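Local coordinates for conserved hypothetical protein (Streptococcus pneumoniae, PDB 2GK4) that is of unconfirmed function but, as a DNA/pantothenate metabolism flavoprotein with a Rossmann-like fold, probably acts in pantothenate and coenzyme A metabolism, at residues E168-L179 and R201-L210. Residues are numbered along the deposited sequence; the frame is centred on the assembly and turned at random.
Sequences EDHLVDIARKSL and RAIFVEKNQL
In this alpha-beta-alpha sandwich, helix 168-182 packs on one face of the mixed sheet, here over strand 202-205 and the turn leading to strand 210-213; helix 216-228 lies on the other face here, against Phe204. Segment axes approach to 9.2 Å at a crossing angle of -38°. The apolar seam is made by Ala175 CB, 3.7 Å from Val205 CG2, and by Leu171 CD2, 4.0 Å from Ile203 CD1, while Val172 meets Leu210 CD2. Polar contacts flank this seam. At the start of the helix, Arg201 presents NE and NH2 side-on to Glu168, NE to OE2 at 2.8 Å and NH2 to OE1 at 3.0 Å; both oxygens use syn lone pairs, and the carboxylate and guanidinium planes lie 5° apart. Arg201 NH1 turns instead to Gln214. Beside the turn, the extended Arg176 chain runs past Val205 CG1 and brings two donors onto Glu206 O, NE by the shorter, straighter bond (3.0 Å), NH1 by a longer, more bent one. Val172 CG1 and Lys207 O lie near opposite faces of that guanidinium, both offset toward the rim. Two donors on a single carbonyl should restrict its rotation and tie the turn to the helix, whereas the coplanar pairing at Glu168 probably favours the ionised carboxylate.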
# COMPACT_ATOMS: atom_id res chain seq x y z
N GLU A 168 -7.80 -20.53 22.15
CA GLU A 168 -7.13 -19.61 23.08
C GLU A 168 -5.92 -20.22 23.76
O GLU A 168 -4.98 -19.53 24.03
CB GLU A 168 -8.13 -19.03 24.09
CG GLU A 168 -9.21 -18.21 23.38
CD GLU A 168 -10.03 -17.33 24.33
OE1 GLU A 168 -10.15 -17.67 25.54
OE2 GLU A 168 -10.56 -16.32 23.83
N ASP A 169 -5.91 -21.54 24.01
CA ASP A 169 -4.73 -22.15 24.60
C ASP A 169 -3.54 -22.08 23.63
O ASP A 169 -2.39 -21.90 24.05
CB ASP A 169 -5.03 -23.60 25.03
CG ASP A 169 -5.84 -23.69 26.33
OD1 ASP A 169 -5.84 -22.71 27.11
OD2 ASP A 169 -6.47 -24.74 26.59
N HIS A 170 -3.81 -22.18 22.33
CA HIS A 170 -2.72 -22.11 21.33
C HIS A 170 -2.19 -20.69 21.28
O HIS A 170 -0.97 -20.47 21.24
CB HIS A 170 -3.21 -22.56 19.94
CG HIS A 170 -2.17 -22.42 18.86
ND1 HIS A 170 -1.03 -23.19 18.82
CD2 HIS A 170 -2.12 -21.62 17.77
CE1 HIS A 170 -0.32 -22.86 17.76
NE2 HIS A 170 -0.95 -21.90 17.11
N LEU A 171 -3.12 -19.74 21.37
CA LEU A 171 -2.81 -18.32 21.36
C LEU A 171 -1.87 -18.03 22.53
O LEU A 171 -0.86 -17.35 22.37
CB LEU A 171 -4.11 -17.52 21.46
CG LEU A 171 -4.23 -16.05 21.14
CD1 LEU A 171 -3.51 -15.71 19.81
CD2 LEU A 171 -5.72 -15.62 21.09
N VAL A 172 -2.21 -18.54 23.72
CA VAL A 172 -1.36 -18.39 24.90
C VAL A 172 0.02 -19.04 24.73
O VAL A 172 1.04 -18.42 25.06
CB VAL A 172 -2.07 -18.97 26.17
CG1 VAL A 172 -1.09 -19.04 27.36
CG2 VAL A 172 -3.27 -18.06 26.50
N ASP A 173 0.05 -20.26 24.21
CA ASP A 173 1.28 -21.00 23.91
C ASP A 173 2.21 -20.16 23.04
O ASP A 173 3.38 -19.91 23.40
CB ASP A 173 0.91 -22.35 23.25
CG ASP A 173 2.09 -23.12 22.60
OD1 ASP A 173 3.24 -22.64 22.53
OD2 ASP A 173 1.84 -24.24 22.10
N ILE A 174 1.68 -19.69 21.91
CA ILE A 174 2.46 -18.84 20.99
C ILE A 174 2.90 -17.50 21.62
O ILE A 174 4.05 -17.06 21.44
CB ILE A 174 1.67 -18.60 19.69
CG1 ILE A 174 1.34 -19.94 19.00
CG2 ILE A 174 2.43 -17.60 18.72
CD1 ILE A 174 2.56 -20.79 18.57
N ALA A 175 1.98 -16.84 22.33
CA ALA A 175 2.32 -15.60 23.04
C ALA A 175 3.44 -15.81 24.06
O ALA A 175 4.36 -14.97 24.15
CB ALA A 175 1.08 -14.99 23.71
N ARG A 176 3.40 -16.91 24.81
CA ARG A 176 4.46 -17.17 25.79
C ARG A 176 5.83 -17.43 25.18
O ARG A 176 6.84 -17.00 25.73
CB ARG A 176 4.07 -18.29 26.73
CG ARG A 176 3.13 -17.75 27.79
CD ARG A 176 2.80 -18.71 28.86
NE ARG A 176 2.03 -17.99 29.86
CZ ARG A 176 1.07 -18.50 30.60
NH1 ARG A 176 0.46 -17.71 31.48
NH2 ARG A 176 0.74 -19.79 30.51
N LYS A 177 5.84 -18.10 24.04
CA LYS A 177 7.07 -18.31 23.29
C LYS A 177 7.67 -16.96 22.90
O LYS A 177 8.88 -16.75 23.01
CB LYS A 177 6.80 -19.19 22.07
CG LYS A 177 6.56 -20.69 22.41
CD LYS A 177 6.37 -21.48 21.12
CE LYS A 177 5.95 -22.94 21.38
NZ LYS A 177 6.63 -23.54 22.55
N SER A 178 6.81 -16.04 22.46
CA SER A 178 7.18 -14.67 22.10
C SER A 178 7.67 -13.86 23.30
O SER A 178 8.65 -13.11 23.21
CB SER A 178 5.99 -13.98 21.43
OG SER A 178 6.29 -12.62 21.18
N LEU A 179 6.99 -14.00 24.44
CA LEU A 179 7.48 -13.41 25.69
C LEU A 179 8.93 -13.73 25.98
O LEU A 179 9.72 -12.83 26.30
CB LEU A 179 6.62 -13.89 26.86
CG LEU A 179 5.57 -12.97 27.44
CD1 LEU A 179 6.00 -12.42 28.75
CD2 LEU A 179 5.34 -11.86 26.52
N ARG A 201 -11.80 -9.38 21.53
CA ARG A 201 -11.31 -10.30 22.59
C ARG A 201 -9.80 -10.28 22.57
O ARG A 201 -9.19 -10.42 21.50
CB ARG A 201 -11.81 -11.73 22.28
CG ARG A 201 -11.24 -12.82 23.17
CD ARG A 201 -12.10 -12.99 24.38
NE ARG A 201 -11.67 -14.16 25.14
CZ ARG A 201 -12.03 -14.38 26.40
NH1 ARG A 201 -12.82 -13.50 27.01
NH2 ARG A 201 -11.55 -15.46 27.05
N ALA A 202 -9.18 -10.18 23.74
CA ALA A 202 -7.72 -10.27 23.86
C ALA A 202 -7.32 -10.87 25.19
O ALA A 202 -8.07 -10.81 26.18
CB ALA A 202 -7.07 -8.88 23.70
N ILE A 203 -6.14 -11.46 25.19
CA ILE A 203 -5.61 -12.10 26.39
C ILE A 203 -4.29 -11.45 26.68
O ILE A 203 -3.37 -11.48 25.85
CB ILE A 203 -5.44 -13.61 26.18
CG1 ILE A 203 -6.72 -14.23 25.55
CG2 ILE A 203 -4.97 -14.31 27.48
CD1 ILE A 203 -6.53 -15.62 25.00
N PHE A 204 -4.18 -10.88 27.88
CA PHE A 204 -2.93 -10.28 28.36
C PHE A 204 -2.10 -11.43 28.92
O PHE A 204 -2.44 -11.99 29.98
CB PHE A 204 -3.24 -9.22 29.44
CG PHE A 204 -3.66 -7.89 28.88
CD1 PHE A 204 -4.66 -7.78 27.90
CD2 PHE A 204 -3.06 -6.72 29.36
CE1 PHE A 204 -5.05 -6.53 27.40
CE2 PHE A 204 -3.44 -5.46 28.89
CZ PHE A 204 -4.44 -5.36 27.92
N VAL A 205 -1.11 -11.84 28.14
CA VAL A 205 -0.26 -12.96 28.46
C VAL A 205 1.03 -12.51 29.16
O VAL A 205 1.91 -11.78 28.59
CB VAL A 205 0.05 -13.83 27.19
CG1 VAL A 205 0.87 -15.06 27.56
CG2 VAL A 205 -1.25 -14.29 26.53
N GLU A 206 1.17 -12.97 30.39
CA GLU A 206 2.42 -12.86 31.10
C GLU A 206 3.01 -14.24 31.36
O GLU A 206 2.42 -15.26 31.05
CB GLU A 206 2.20 -12.08 32.40
CG GLU A 206 1.75 -10.65 32.17
CD GLU A 206 1.25 -9.99 33.44
OE1 GLU A 206 0.43 -10.58 34.15
OE2 GLU A 206 1.65 -8.85 33.73
N LYS A 207 4.20 -14.26 31.94
CA LYS A 207 4.94 -15.49 32.15
C LYS A 207 4.10 -16.53 32.90
O LYS A 207 3.99 -17.67 32.46
CB LYS A 207 6.20 -15.15 32.94
CG LYS A 207 7.16 -16.30 33.08
CD LYS A 207 8.59 -15.77 33.07
CE LYS A 207 8.99 -15.17 34.42
NZ LYS A 207 10.43 -15.50 34.73
N ASN A 208 3.48 -16.11 33.99
CA ASN A 208 2.74 -17.01 34.87
C ASN A 208 1.29 -16.61 35.15
O ASN A 208 0.66 -17.18 36.07
CB ASN A 208 3.45 -17.11 36.23
CG ASN A 208 4.81 -17.80 36.16
OD1 ASN A 208 5.02 -18.74 35.39
ND2 ASN A 208 5.75 -17.30 36.95
N GLN A 209 0.76 -15.63 34.43
CA GLN A 209 -0.65 -15.32 34.59
C GLN A 209 -1.24 -14.76 33.33
O GLN A 209 -0.52 -14.33 32.43
CB GLN A 209 -0.93 -14.36 35.75
CG GLN A 209 0.14 -13.34 36.00
CD GLN A 209 0.14 -12.89 37.44
OE1 GLN A 209 0.98 -13.32 38.23
NE2 GLN A 209 -0.82 -12.04 37.81
N LEU A 210 -2.56 -14.78 33.31
CA LEU A 210 -3.36 -14.33 32.19
C LEU A 210 -4.45 -13.39 32.68
O LEU A 210 -4.94 -13.50 33.81
CB LEU A 210 -4.07 -15.54 31.55
CG LEU A 210 -3.24 -16.70 31.00
CD1 LEU A 210 -4.20 -17.77 30.46
CD2 LEU A 210 -2.26 -16.25 29.93